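Local coordinates for mandalate racemase/muconate lactonizing enzyme (PDB 4E4U), which probably catalyses a metal-assisted racemisation, elimination or related reaction that begins with proton abstraction next to a carboxylate, as in other enolase-superfamily enzymes, at residues E7-A12 with L370-V375; G20-F25 with T379-E384; S216-A221 with A248-I253; F232-P237 with G258-T263. All blocks are in the same frame, centred on the assembly; numbering follows the deposited sequence.

Contact 1. Residues E7-A12 with L370-V375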
loop_
_atom_site.group_PDB
_atom_site.type_symbol
_atom_site.label_atom_id
_atom_site.label_comp_id
_atom_site.label_asym_id
_atom_site.label_seq_id
_atom_site.Cartn_x
_atom_site.Cartn_y
_atom_site.Cartn_z
ATOM N N GLU A 7 -7.966 48.490 -14.465
ATOM C CA GLU A 7 -7.233 48.770 -15.697
ATOM C C GLU A 7 -6.281 47.616 -15.948
ATOM O O GLU A 7 -5.612 47.151 -15.020
ATOM C CB GLU A 7 -6.387 50.034 -15.565
ATOM C CG GLU A 7 -7.136 51.329 -15.369
ATOM C CD GLU A 7 -6.180 52.504 -15.195
ATOM O OE1 GLU A 7 -4.949 52.296 -15.297
ATOM O OE2 GLU A 7 -6.652 53.633 -14.952
ATOM N N THR A 8 -6.197 47.173 -17.198
ATOM C CA THR A 8 -5.239 46.143 -17.585
ATOM C C THR A 8 -4.152 46.757 -18.452
ATOM O O THR A 8 -4.444 47.501 -19.390
ATOM C CB THR A 8 -5.934 45.020 -18.362
ATOM O OG1 THR A 8 -6.896 44.394 -17.509
ATOM C CG2 THR A 8 -4.923 43.980 -18.841
ATOM N N HIS A 9 -2.901 46.458 -18.127
ATOM C CA HIS A 9 -1.770 46.962 -18.889
ATOM C C HIS A 9 -0.864 45.802 -19.252
ATOM O O HIS A 9 -0.228 45.212 -18.379
ATOM C CB HIS A 9 -0.996 48.003 -18.076
ATOM C CG HIS A 9 -1.818 49.195 -17.702
ATOM N ND1 HIS A 9 -2.040 50.244 -18.567
ATOM C CD2 HIS A 9 -2.486 49.499 -16.564
ATOM C CE1 HIS A 9 -2.812 51.141 -17.981
ATOM N NE2 HIS A 9 -3.096 50.712 -16.762
ATOM N N ILE A 10 -0.834 45.461 -20.537
ATOM C CA ILE A 10 0.011 44.377 -21.020
ATOM C C ILE A 10 1.229 44.994 -21.696
ATOM O O ILE A 10 1.150 45.513 -22.810
ATOM C CB ILE A 10 -0.753 43.409 -21.950
ATOM C CG1 ILE A 10 -1.936 42.794 -21.192
ATOM C CG2 ILE A 10 0.185 42.319 -22.463
ATOM C CD1 ILE A 10 -2.774 41.815 -21.996
ATOM N N VAL A 11 2.349 44.960 -20.982
ATOM C CA VAL A 11 3.552 45.678 -21.367
ATOM C C VAL A 11 4.471 44.803 -22.209
ATOM O O VAL A 11 4.753 43.661 -21.848
ATOM C CB VAL A 11 4.304 46.124 -20.099
ATOM C CG1 VAL A 11 5.617 46.788 -20.445
ATOM C CG2 VAL A 11 3.426 47.060 -19.269
ATOM N N ALA A 12 4.939 45.343 -23.330
ATOM C CA ALA A 12 5.909 44.650 -24.171
ATOM C C ALA A 12 7.295 44.772 -23.551
ATOM O O ALA A 12 7.783 45.880 -23.330
ATOM C CB ALA A 12 5.911 45.243 -25.573
ATOM N N LEU A 370 3.788 50.676 -10.364
ATOM C CA LEU A 370 4.185 50.883 -11.753
ATOM C C LEU A 370 4.440 52.351 -12.061
ATOM O O LEU A 370 3.726 53.233 -11.576
ATOM C CB LEU A 370 3.114 50.364 -12.705
ATOM C CG LEU A 370 2.881 48.856 -12.721
ATOM C CD1 LEU A 370 1.645 48.538 -13.537
ATOM C CD2 LEU A 370 4.093 48.121 -13.281
ATOM N N ASP A 371 5.457 52.596 -12.880
ATOM C CA ASP A 371 5.685 53.906 -13.461
ATOM C C ASP A 371 4.835 53.956 -14.726
ATOM O O ASP A 371 5.184 53.354 -15.743
ATOM C CB ASP A 371 7.171 54.085 -13.785
ATOM C CG ASP A 371 7.497 55.472 -14.312
ATOM O OD1 ASP A 371 6.671 56.047 -15.048
ATOM O OD2 ASP A 371 8.587 55.985 -13.984
ATOM N N MET A 372 3.713 54.665 -14.660
ATOM C CA MET A 372 2.744 54.636 -15.752
ATOM C C MET A 372 3.238 55.305 -17.030
ATOM O O MET A 372 2.788 54.961 -18.120
ATOM C CB MET A 372 1.399 55.220 -15.315
ATOM C CG MET A 372 0.706 54.388 -14.246
ATOM S SD MET A 372 0.674 52.615 -14.611
ATOM C CE MET A 372 -0.358 52.583 -16.071
ATOM N N ASP A 373 4.162 56.249 -16.912
ATOM C CA ASP A 373 4.722 56.853 -18.111
ATOM C C ASP A 373 5.546 55.822 -18.889
ATOM O O ASP A 373 5.467 55.747 -20.114
ATOM C CB ASP A 373 5.548 58.086 -17.757
ATOM C CG ASP A 373 4.703 59.202 -17.168
ATOM O OD1 ASP A 373 3.571 59.421 -17.653
ATOM O OD2 ASP A 373 5.169 59.862 -16.220
ATOM N N VAL A 374 6.310 55.004 -18.171
ATOM C CA VAL A 374 7.073 53.933 -18.804
ATOM C C VAL A 374 6.137 52.867 -19.370
ATOM O O VAL A 374 6.312 52.418 -20.507
ATOM C CB VAL A 374 8.084 53.305 -17.821
ATOM C CG1 VAL A 374 8.777 52.099 -18.449
ATOM C CG2 VAL A 374 9.103 54.352 -17.374
ATOM N N VAL A 375 5.137 52.473 -18.584
ATOM C CA VAL A 375 4.135 51.514 -19.040
ATOM C C VAL A 375 3.492 51.965 -20.353
ATOM O O VAL A 375 3.399 51.184 -21.302
ATOM C CB VAL A 375 3.050 51.280 -17.969
ATOM C CG1 VAL A 375 1.880 50.487 -18.542
ATOM C CG2 VAL A 375 3.643 50.558 -16.770
#

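Contact 2. Residues G20-F25 with T379-E384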
loop_
_atom_site.group_PDB
_atom_site.type_symbol
_atom_site.label_atom_id
_atom_site.label_comp_id
_atom_site.label_asym_id
_atom_site.label_seq_id
_atom_site.Cartn_x
_atom_site.Cartn_y
_atom_site.Cartn_z
ATOM N N GLY A 20 10.677 37.282 -20.499
ATOM C CA GLY A 20 9.611 36.921 -21.419
ATOM C C GLY A 20 9.186 38.021 -22.371
ATOM O O GLY A 20 9.776 39.096 -22.398
ATOM N N MET A 21 8.149 37.752 -23.160
ATOM C CA MET A 21 7.718 38.686 -24.196
ATOM C C MET A 21 6.861 39.847 -23.690
ATOM O O MET A 21 6.925 40.946 -24.228
ATOM C CB MET A 21 6.962 37.932 -25.294
ATOM C CG MET A 21 7.763 36.824 -25.967
ATOM S SD MET A 21 9.339 37.410 -26.619
ATOM C CE MET A 21 8.794 38.644 -27.791
ATOM N N TYR A 22 6.039 39.600 -22.681
ATOM C CA TYR A 22 5.145 40.635 -22.172
ATOM C C TYR A 22 4.770 40.325 -20.741
ATOM O O TYR A 22 4.792 39.167 -20.324
ATOM C CB TYR A 22 3.877 40.778 -23.039
ATOM C CG TYR A 22 3.169 39.465 -23.265
ATOM C CD1 TYR A 22 2.291 38.948 -22.313
ATOM C CD2 TYR A 22 3.408 38.717 -24.409
ATOM C CE1 TYR A 22 1.667 37.724 -22.501
ATOM C CE2 TYR A 22 2.784 37.501 -24.611
ATOM C CZ TYR A 22 1.923 37.004 -23.654
ATOM O OH TYR A 22 1.320 35.790 -23.871
ATOM N N TRP A 23 4.429 41.367 -19.996
ATOM C CA TRP A 23 3.955 41.215 -18.626
ATOM C C TRP A 23 2.541 41.756 -18.522
ATOM O O TRP A 23 2.229 42.815 -19.070
ATOM C CB TRP A 23 4.883 41.944 -17.653
ATOM C CG TRP A 23 6.292 41.427 -17.682
ATOM C CD1 TRP A 23 6.696 40.152 -17.990
ATOM C CD2 TRP A 23 7.490 42.173 -17.415
ATOM N NE1 TRP A 23 8.068 40.062 -17.914
ATOM C CE2 TRP A 23 8.578 41.287 -17.564
ATOM C CE3 TRP A 23 7.742 43.502 -17.057
ATOM C CZ2 TRP A 23 9.904 41.695 -17.383
ATOM C CZ3 TRP A 23 9.060 43.902 -16.867
ATOM C CH2 TRP A 23 10.121 43.003 -17.029
ATOM N N ILE A 24 1.686 41.010 -17.826
ATOM C CA ILE A 24 0.280 41.364 -17.706
ATOM C C ILE A 24 0.003 41.960 -16.335
ATOM O O ILE A 24 0.011 41.240 -15.333
ATOM C CB ILE A 24 -0.621 40.126 -17.896
ATOM C CG1 ILE A 24 -0.317 39.429 -19.224
ATOM C CG2 ILE A 24 -2.084 40.526 -17.823
ATOM C CD1 ILE A 24 -1.009 38.078 -19.373
ATOM N N PHE A 25 -0.251 43.266 -16.288
ATOM C CA PHE A 25 -0.522 43.938 -15.021
ATOM C C PHE A 25 -1.985 44.327 -14.907
ATOM O O PHE A 25 -2.624 44.666 -15.904
ATOM C CB PHE A 25 0.339 45.199 -14.869
ATOM C CG PHE A 25 1.818 44.941 -14.924
ATOM C CD1 PHE A 25 2.437 44.124 -13.987
ATOM C CD2 PHE A 25 2.600 45.539 -15.906
ATOM C CE1 PHE A 25 3.805 43.895 -14.039
ATOM C CE2 PHE A 25 3.961 45.318 -15.957
ATOM C CZ PHE A 25 4.566 44.491 -15.028
ATOM N N THR A 379 3.426 49.943 -24.309
ATOM C CA THR A 379 2.179 49.308 -24.702
ATOM C C THR A 379 1.768 49.956 -26.021
ATOM O O THR A 379 2.002 51.148 -26.219
ATOM C CB THR A 379 1.073 49.514 -23.639
ATOM O OG1 THR A 379 0.847 50.911 -23.443
ATOM C CG2 THR A 379 1.473 48.892 -22.312
ATOM N N PRO A 380 1.157 49.184 -26.935
ATOM C CA PRO A 380 0.781 47.777 -26.781
ATOM C C PRO A 380 1.865 46.803 -27.238
ATOM O O PRO A 380 2.791 47.187 -27.953
ATOM C CB PRO A 380 -0.428 47.654 -27.710
ATOM C CG PRO A 380 -0.101 48.592 -28.829
ATOM C CD PRO A 380 0.659 49.743 -28.206
ATOM N N TYR A 381 1.747 45.551 -26.807
ATOM C CA TYR A 381 2.564 44.472 -27.343
ATOM C C TYR A 381 2.008 44.094 -28.716
ATOM O O TYR A 381 0.803 43.902 -28.869
ATOM C CB TYR A 381 2.524 43.273 -26.392
ATOM C CG TYR A 381 3.174 42.013 -26.923
ATOM C CD1 TYR A 381 4.557 41.906 -27.014
ATOM C CD2 TYR A 381 2.406 40.922 -27.310
ATOM C CE1 TYR A 381 5.152 40.756 -27.488
ATOM C CE2 TYR A 381 2.995 39.761 -27.787
ATOM C CZ TYR A 381 4.368 39.684 -27.869
ATOM O OH TYR A 381 4.964 38.541 -28.345
ATOM N N THR A 382 2.876 44.011 -29.718
ATOM C CA THR A 382 2.426 43.706 -31.075
ATOM C C THR A 382 3.114 42.459 -31.600
ATOM O O THR A 382 3.063 42.159 -32.796
ATOM C CB THR A 382 2.718 44.862 -32.041
ATOM O OG1 THR A 382 4.132 45.090 -32.092
ATOM C CG2 THR A 382 2.015 46.134 -31.588
ATOM N N GLY A 383 3.761 41.733 -30.698
ATOM C CA GLY A 383 4.484 40.539 -31.080
ATOM C C GLY A 383 3.585 39.367 -31.415
ATOM O O GLY A 383 2.441 39.278 -30.967
ATOM N N GLU A 384 4.130 38.454 -32.207
ATOM C CA GLU A 384 3.422 37.265 -32.654
ATOM C C GLU A 384 3.409 36.147 -31.609
ATOM O O GLU A 384 2.529 35.285 -31.619
ATOM C CB GLU A 384 4.063 36.754 -33.952
ATOM C CG GLU A 384 5.582 36.501 -33.868
ATOM C CD GLU A 384 6.418 37.783 -33.827
ATOM O OE1 GLU A 384 5.871 38.873 -34.109
ATOM O OE2 GLU A 384 7.621 37.701 -33.497
#

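Contact 3. Residues S216-A221 with A248-I253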
loop_
_atom_site.group_PDB
_atom_site.type_symbol
_atom_site.label_atom_id
_atom_site.label_comp_id
_atom_site.label_asym_id
_atom_site.label_seq_id
_atom_site.Cartn_x
_atom_site.Cartn_y
_atom_site.Cartn_z
ATOM N N SER A 216 14.216 8.610 -18.809
ATOM C CA SER A 216 15.305 9.465 -19.275
ATOM C C SER A 216 15.789 10.386 -18.165
ATOM O O SER A 216 16.996 10.566 -17.976
ATOM C CB SER A 216 14.855 10.267 -20.495
ATOM O OG SER A 216 15.869 11.141 -20.960
ATOM N N ALA A 217 14.849 10.966 -17.419
ATOM C CA ALA A 217 15.202 11.797 -16.269
ATOM C C ALA A 217 16.045 11.030 -15.256
ATOM O O ALA A 217 16.974 11.579 -14.668
ATOM C CB ALA A 217 13.958 12.366 -15.611
ATOM N N ILE A 218 15.725 9.760 -15.048
ATOM C CA ILE A 218 16.503 8.930 -14.132
ATOM C C ILE A 218 17.925 8.683 -14.653
ATOM O O ILE A 218 18.903 8.797 -13.894
ATOM C CB ILE A 218 15.748 7.615 -13.809
ATOM C CG1 ILE A 218 14.529 7.946 -12.940
ATOM C CG2 ILE A 218 16.660 6.597 -13.118
ATOM C CD1 ILE A 218 13.526 6.816 -12.853
ATOM N N ARG A 219 18.058 8.373 -15.944
ATOM C CA ARG A 219 19.384 8.243 -16.559
ATOM C C ARG A 219 20.202 9.520 -16.364
ATOM O O ARG A 219 21.383 9.469 -16.016
ATOM C CB ARG A 219 19.281 7.903 -18.050
ATOM C CG ARG A 219 18.895 6.458 -18.324
ATOM C CD ARG A 219 18.759 6.199 -19.809
ATOM N NE ARG A 219 20.022 6.351 -20.533
ATOM C CZ ARG A 219 20.110 6.503 -21.849
ATOM N NH1 ARG A 219 19.011 6.537 -22.596
ATOM N NH2 ARG A 219 21.299 6.627 -22.423
ATOM N N LEU A 220 19.559 10.669 -16.559
ATOM C CA LEU A 220 20.244 11.948 -16.404
ATOM C C LEU A 220 20.638 12.181 -14.948
ATOM O O LEU A 220 21.766 12.571 -14.656
ATOM C CB LEU A 220 19.371 13.094 -16.916
ATOM C CG LEU A 220 19.951 14.499 -16.705
ATOM C CD1 LEU A 220 21.348 14.635 -17.315
ATOM C CD2 LEU A 220 18.998 15.554 -17.273
ATOM N N ALA A 221 19.712 11.927 -14.027
ATOM C CA ALA A 221 19.995 12.132 -12.610
ATOM C C ALA A 221 21.226 11.349 -12.149
ATOM O O ALA A 221 22.054 11.876 -11.405
ATOM C CB ALA A 221 18.783 11.774 -11.760
ATOM N N ALA A 248 11.978 11.030 -8.350
ATOM C CA ALA A 248 12.429 11.324 -6.990
ATOM C C ALA A 248 12.887 10.062 -6.255
ATOM O O ALA A 248 13.866 10.083 -5.515
ATOM C CB ALA A 248 11.329 12.029 -6.212
ATOM N N LYS A 249 12.178 8.959 -6.470
ATOM C CA LYS A 249 12.517 7.700 -5.809
ATOM C C LYS A 249 13.876 7.162 -6.235
ATOM O O LYS A 249 14.530 6.449 -5.478
ATOM C CB LYS A 249 11.438 6.650 -6.091
ATOM C CG LYS A 249 10.150 6.905 -5.333
ATOM C CD LYS A 249 9.026 6.018 -5.835
ATOM C CE LYS A 249 7.682 6.486 -5.277
ATOM N NZ LYS A 249 6.525 5.806 -5.912
ATOM N N HIS A 250 14.307 7.522 -7.442
ATOM C CA HIS A 250 15.501 6.934 -8.037
ATOM C C HIS A 250 16.718 7.852 -8.056
ATOM O O HIS A 250 17.726 7.522 -8.676
ATOM C CB HIS A 250 15.195 6.447 -9.458
ATOM C CG HIS A 250 14.491 5.129 -9.496
ATOM N ND1 HIS A 250 15.166 3.932 -9.513
ATOM C CD2 HIS A 250 13.171 4.818 -9.494
ATOM C CE1 HIS A 250 14.298 2.934 -9.530
ATOM N NE2 HIS A 250 13.077 3.451 -9.516
ATOM N N THR A 251 16.625 8.997 -7.395
ATOM C CA THR A 251 17.778 9.874 -7.245
ATOM C C THR A 251 17.826 10.532 -5.877
ATOM O O THR A 251 16.792 10.785 -5.239
ATOM C CB THR A 251 17.859 10.949 -8.362
ATOM O OG1 THR A 251 19.066 11.708 -8.202
ATOM C CG2 THR A 251 16.680 11.913 -8.288
ATOM N N SER A 252 19.048 10.809 -5.434
ATOM C CA SER A 252 19.276 11.570 -4.211
ATOM C C SER A 252 19.222 13.078 -4.440
ATOM O O SER A 252 19.235 13.843 -3.478
ATOM C CB SER A 252 20.624 11.190 -3.600
ATOM O OG SER A 252 21.653 11.300 -4.573
ATOM N N ILE A 253 19.191 13.514 -5.700
ATOM C CA ILE A 253 19.091 14.947 -5.972
ATOM C C ILE A 253 17.665 15.395 -5.666
ATOM O O ILE A 253 16.714 14.778 -6.143
ATOM C CB ILE A 253 19.390 15.264 -7.449
ATOM C CG1 ILE A 253 20.754 14.707 -7.864
ATOM C CG2 ILE A 253 19.288 16.769 -7.704
ATOM C CD1 ILE A 253 20.999 14.739 -9.367
#

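Contact 4. Residues F232-P237 with G258-T263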
loop_
_atom_site.group_PDB
_atom_site.type_symbol
_atom_site.label_atom_id
_atom_site.label_comp_id
_atom_site.label_asym_id
_atom_site.label_seq_id
_atom_site.Cartn_x
_atom_site.Cartn_y
_atom_site.Cartn_z
ATOM N N PHE A 232 16.935 19.231 -9.172
ATOM C CA PHE A 232 16.677 18.794 -10.537
ATOM C C PHE A 232 15.241 19.259 -10.786
ATOM O O PHE A 232 14.296 18.738 -10.175
ATOM C CB PHE A 232 16.816 17.274 -10.567
ATOM C CG PHE A 232 16.635 16.621 -11.924
ATOM C CD1 PHE A 232 16.543 17.346 -13.108
ATOM C CD2 PHE A 232 16.548 15.235 -11.994
ATOM C CE1 PHE A 232 16.388 16.681 -14.332
ATOM C CE2 PHE A 232 16.392 14.586 -13.203
ATOM C CZ PHE A 232 16.312 15.307 -14.370
ATOM N N GLU A 233 15.093 20.282 -11.627
ATOM C CA GLU A 233 13.823 20.985 -11.818
ATOM C C GLU A 233 12.965 20.323 -12.890
ATOM O O GLU A 233 13.489 19.907 -13.920
ATOM C CB GLU A 233 14.130 22.421 -12.255
ATOM C CG GLU A 233 12.929 23.332 -12.429
ATOM C CD GLU A 233 13.296 24.805 -12.305
ATOM O OE1 GLU A 233 14.269 25.127 -11.592
ATOM O OE2 GLU A 233 12.595 25.647 -12.899
ATOM N N GLU A 234 11.653 20.240 -12.658
ATOM C CA GLU A 234 10.707 19.751 -13.672
ATOM C C GLU A 234 11.280 18.628 -14.539
ATOM O O GLU A 234 11.439 18.790 -15.753
ATOM C CB GLU A 234 10.260 20.898 -14.586
ATOM C CG GLU A 234 9.387 21.951 -13.930
ATOM C CD GLU A 234 8.455 22.587 -14.938
ATOM O OE1 GLU A 234 8.954 23.139 -15.940
ATOM O OE2 GLU A 234 7.226 22.496 -14.766
ATOM N N PRO A 235 11.602 17.483 -13.925
ATOM C CA PRO A 235 12.257 16.450 -14.736
ATOM C C PRO A 235 11.349 15.866 -15.812
ATOM O O PRO A 235 11.857 15.376 -16.814
ATOM C CB PRO A 235 12.645 15.380 -13.704
ATOM C CG PRO A 235 11.795 15.680 -12.494
ATOM C CD PRO A 235 11.601 17.156 -12.490
ATOM N N VAL A 236 10.037 15.943 -15.614
ATOM C CA VAL A 236 9.066 15.409 -16.558
ATOM C C VAL A 236 7.948 16.442 -16.706
ATOM O O VAL A 236 7.848 17.366 -15.893
ATOM C CB VAL A 236 8.481 14.058 -16.070
ATOM C CG1 VAL A 236 9.589 13.027 -15.873
ATOM C CG2 VAL A 236 7.675 14.248 -14.795
ATOM N N PRO A 237 7.100 16.298 -17.738
ATOM C CA PRO A 237 6.005 17.260 -17.878
ATOM C C PRO A 237 5.054 17.231 -16.685
ATOM O O PRO A 237 4.881 16.185 -16.046
ATOM C CB PRO A 237 5.281 16.778 -19.138
ATOM C CG PRO A 237 6.344 16.089 -19.933
ATOM C CD PRO A 237 7.182 15.387 -18.895
ATOM N N GLY A 258 6.843 22.960 -9.924
ATOM C CA GLY A 258 5.630 23.650 -9.537
ATOM C C GLY A 258 5.249 24.872 -10.330
ATOM O O GLY A 258 4.140 25.384 -10.156
ATOM N N GLU A 259 6.132 25.359 -11.199
ATOM C CA GLU A 259 5.823 26.607 -11.899
ATOM C C GLU A 259 4.647 26.472 -12.859
ATOM O O GLU A 259 4.060 27.476 -13.258
ATOM C CB GLU A 259 7.032 27.142 -12.650
ATOM C CG GLU A 259 7.332 26.420 -13.938
ATOM C CD GLU A 259 8.707 26.764 -14.450
ATOM O OE1 GLU A 259 8.810 27.450 -15.487
ATOM O OE2 GLU A 259 9.690 26.355 -13.793
ATOM N N ARG A 260 4.296 25.237 -13.219
ATOM C CA ARG A 260 3.159 24.997 -14.106
ATOM C C ARG A 260 1.975 24.368 -13.386
ATOM O O ARG A 260 1.029 23.916 -14.031
ATOM C CB ARG A 260 3.580 24.146 -15.305
ATOM C CG ARG A 260 4.486 24.902 -16.250
ATOM C CD ARG A 260 4.813 24.088 -17.459
ATOM N NE ARG A 260 5.934 23.188 -17.240
ATOM C CZ ARG A 260 6.345 22.288 -18.125
ATOM N NH1 ARG A 260 5.651 22.085 -19.246
ATOM N NH2 ARG A 260 7.432 21.572 -17.873
ATOM N N LEU A 261 2.021 24.355 -12.053
ATOM C CA LEU A 261 0.910 23.853 -11.241
ATOM C C LEU A 261 0.136 25.019 -10.643
ATOM O O LEU A 261 0.647 26.138 -10.547
ATOM C CB LEU A 261 1.424 22.931 -10.132
ATOM C CG LEU A 261 2.302 21.770 -10.612
ATOM C CD1 LEU A 261 2.618 20.851 -9.435
ATOM C CD2 LEU A 261 1.669 20.988 -11.752
ATOM N N THR A 262 -1.094 24.760 -10.235
ATOM C CA THR A 262 -1.923 25.813 -9.683
ATOM C C THR A 262 -2.876 25.257 -8.630
ATOM O O THR A 262 -3.370 24.135 -8.761
ATOM C CB THR A 262 -2.710 26.553 -10.791
ATOM O OG1 THR A 262 -3.440 27.635 -10.204
ATOM C CG2 THR A 262 -3.658 25.605 -11.539
ATOM N N THR A 263 -3.137 26.072 -7.608
ATOM C CA THR A 263 -3.971 25.760 -6.440
ATOM C C THR A 263 -3.373 24.748 -5.472
ATOM O O THR A 263 -2.551 23.895 -5.836
ATOM C CB THR A 263 -5.420 25.286 -6.777
ATOM O OG1 THR A 263 -5.442 23.877 -7.069
ATOM C CG2 THR A 263 -6.045 26.096 -7.912
HETATM O O HOH W 1 5.542 22.565 -12.654
#

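Contact 1. Residues E7-A12 with L370-V375
His-9 and Val-11 receive the first turn of helix 372-377 on one surface of strand 3-12, an outermost strand, within this chain, of the three-stranded antiparallel sheet of the capping domain. In the enolase superfamily this domain is assembled from both ends of the polypeptide, and here the late helix returns to the first strand. The strand alternates, with His-9 and Val-11 facing the helix while Thr-8 and Ile-10 reach helix 47-61. Glu-7, at the start of the segment, works through its neighbour two residues on. Its OE1 accepts a hydrogen bond from His-9 NE2 at 2.8 Å, nearly straight at 163°. OE1 lies almost in the imidazole plane, at the ring edge, and is met on its anti side, somewhat out of the carboxylate plane; this would limit rotation of the ring. It may also favour the imidazolium form. Over one face of the ring comes Met-372, its chain bent about the CB-CG and CG-SD bonds (chi2 -47°, chi3 -65°) so that the terminal methyl rests there. CE lies 3.5 Å from the His-9 ring centroid, a CH-pi contact displaced toward the NE2-CE1 rim, and the sulfur stands farther off. Further along, Val-375 inserts one branch between the two strand residues: its CG1 sits 3.8 Å from His-9 CB. The helix start that presents these groups is N-capped by Asp-371, whose OD1 takes weak bonds from Asp-373 N and Val-374 N. At Val-11, beside Phe-342, CG2 meets Val-375 CG1 at 3.8 Å.

Contact 2. Residues G20-F25 with T379-E384
The entrance to strand 22-30 of the capping-domain sheet, where Met-21 and Tyr-22 meet Tyr-381, is flanked by the irregular chain that follows helix 372-377. The connection leading into this strand probably corresponds in position to the mobile loop that, in enolase-superfamily relatives, helps cover the active site. Tyr-381 carries nearly all of the contact on its side. With CG anti to the backbone N (chi1 172°), its ring extends toward the strand and is held between two layers. Over one face comes the Tyr-22 ring by its CD2 corner, 3.6 Å from Tyr-381 CE2. The centroids of the Tyr-22 and Tyr-381 rings are 4.9 Å apart and their planes are inclined at 52°, an oblique pairing of the rings. Against the opposite face lies the chain's own backbone: Gly-383 N is 3.4 Å above the Tyr-381 plane, over the ring centre. Tyr-22 reaches its place with CG between its own N and carbonyl carbon (chi1 52°), and it continues into a cluster with Pro-47, Ala-43 and the ring of His-387. The phenol end of Tyr-381 is partnered by Arg-385 O through a hydrogen bond, which ties the ring to the following residues of its own chain. Glu-384 O, just before that partner, is hydrogen-bonded to Arg-60 of the second subunit. Met-21 folds back beside the same hydroxyl, bent about the CB-CG and CG-SD bonds, with its CE 3.9 Å from Tyr-381 OH. Nearer still is the root of that side chain, Met-21 CB, at 3.7 Å from Tyr-381 OH.

Contact 3. Residues S216-A221 with A248-I253
Ile-218 and Ala-221, one helical turn apart, are the residues that helix 214-224 turns to the end of helix 241-249 and the bend after it. Both elements belong to the outer helical layer of the modified TIM barrel. Van der Waals contacts join the segments. Ile-218 crosses His-250 at a slant, CD1 3.8 Å from His-250 CB and nearly as near the CG-CD2 side of the ring, while CG1 and CG2 stay at similar range from His-250 CB. Ala-221 presses its methyl on Thr-251, with Ala-221 CB 3.6 Å from both Thr-251 CB and Thr-251 OG1. Ile-253 then slides its CD1 to 3.7 Å from Ala-221 O, and Phe-232 of strand 231-233 packs on Ala-221 and Ile-253.

Hydrogen bonds run beside this surface and shape the bend. Thr-251 holds OG1 anti to its backbone N (chi1 -176°), where it accepts from Ile-253 N at 3.1 Å and 170°, an ST turn. The same hydroxyl is bonded to Glu-225 OE2, which also takes Ser-252 N. Lys-222 NZ, meanwhile, binds His-250 O.

Arg-219, on the same helix as Ile-218, forms salt bridges with Asp-228 and Asp-203 of the third subunit. The buried Thr-251 hydroxyl is satisfied by Ile-253 N and Glu-225, which probably helps hold the bend, while the contact across the segments depends on close packing.

Contact 4. Residues F232-P237 with G258-T263
Glu-234 presents its carboxylate to the edge of the Arg-260 guanidinium, the side chains crossing at a slant and the two planes 68° apart. The guanidinium offers its NE-NH2 edge, and one bond is better made than the other. NE reaches the syn lone pair of Glu-234 OE2 at 2.9 Å and 153°, whereas Arg-260 NH2 to Glu-234 OE1, also 2.9 Å, is bent and weak. A bend about the CG-CD bond of the arginine (chi3 -85°) turns that edge to the acid. A water donates to Glu-234 OE2 at 2.7 Å and accepts from Arg-260 N at 3.0 Å, joining the carboxylate to the type I turn 258-261. The two segments leave the C-terminal ends of neighbouring strands of the modified TIM barrel, the rim where enolase-superfamily enzymes keep their active site and metal ligands. Here Glu-233 and Glu-259 cross at about a right angle, bringing two acceptors, Glu-233 OE2 and Glu-259 OE2, to 3.1 Å. The other oxygen of Glu-233 is held by Trp-231 NE1, Gln-280 and a salt bridge to Lys-164. Phe-82 of the second subunit packs on Glu-234, Glu-259 and Arg-260, and Thr-83 O of that subunit takes Arg-260 NH1.

In the fold
From the N terminus, strand 3-12 and then strand 22-30 open two very long loops, closed in the same order by 370-375 and 379-384. Contacts 1 and 2 therefore cross along the chain, and they touch through the strand pairing of the capping-domain sheet, binding its first two strands to the last part of the fold. Contacts 3 and 4 are nested inside both loops, within the barrel. They too cross, their segments alternating from 216-221 to 258-263, and they meet where Phe-232 lies against helix 214-224. Contact 3 joins outer barrel elements, contact 4 the strand ends. Centres of contacts 1 and 3 lie about 43 Å apart, on opposite sides of the chain's centre.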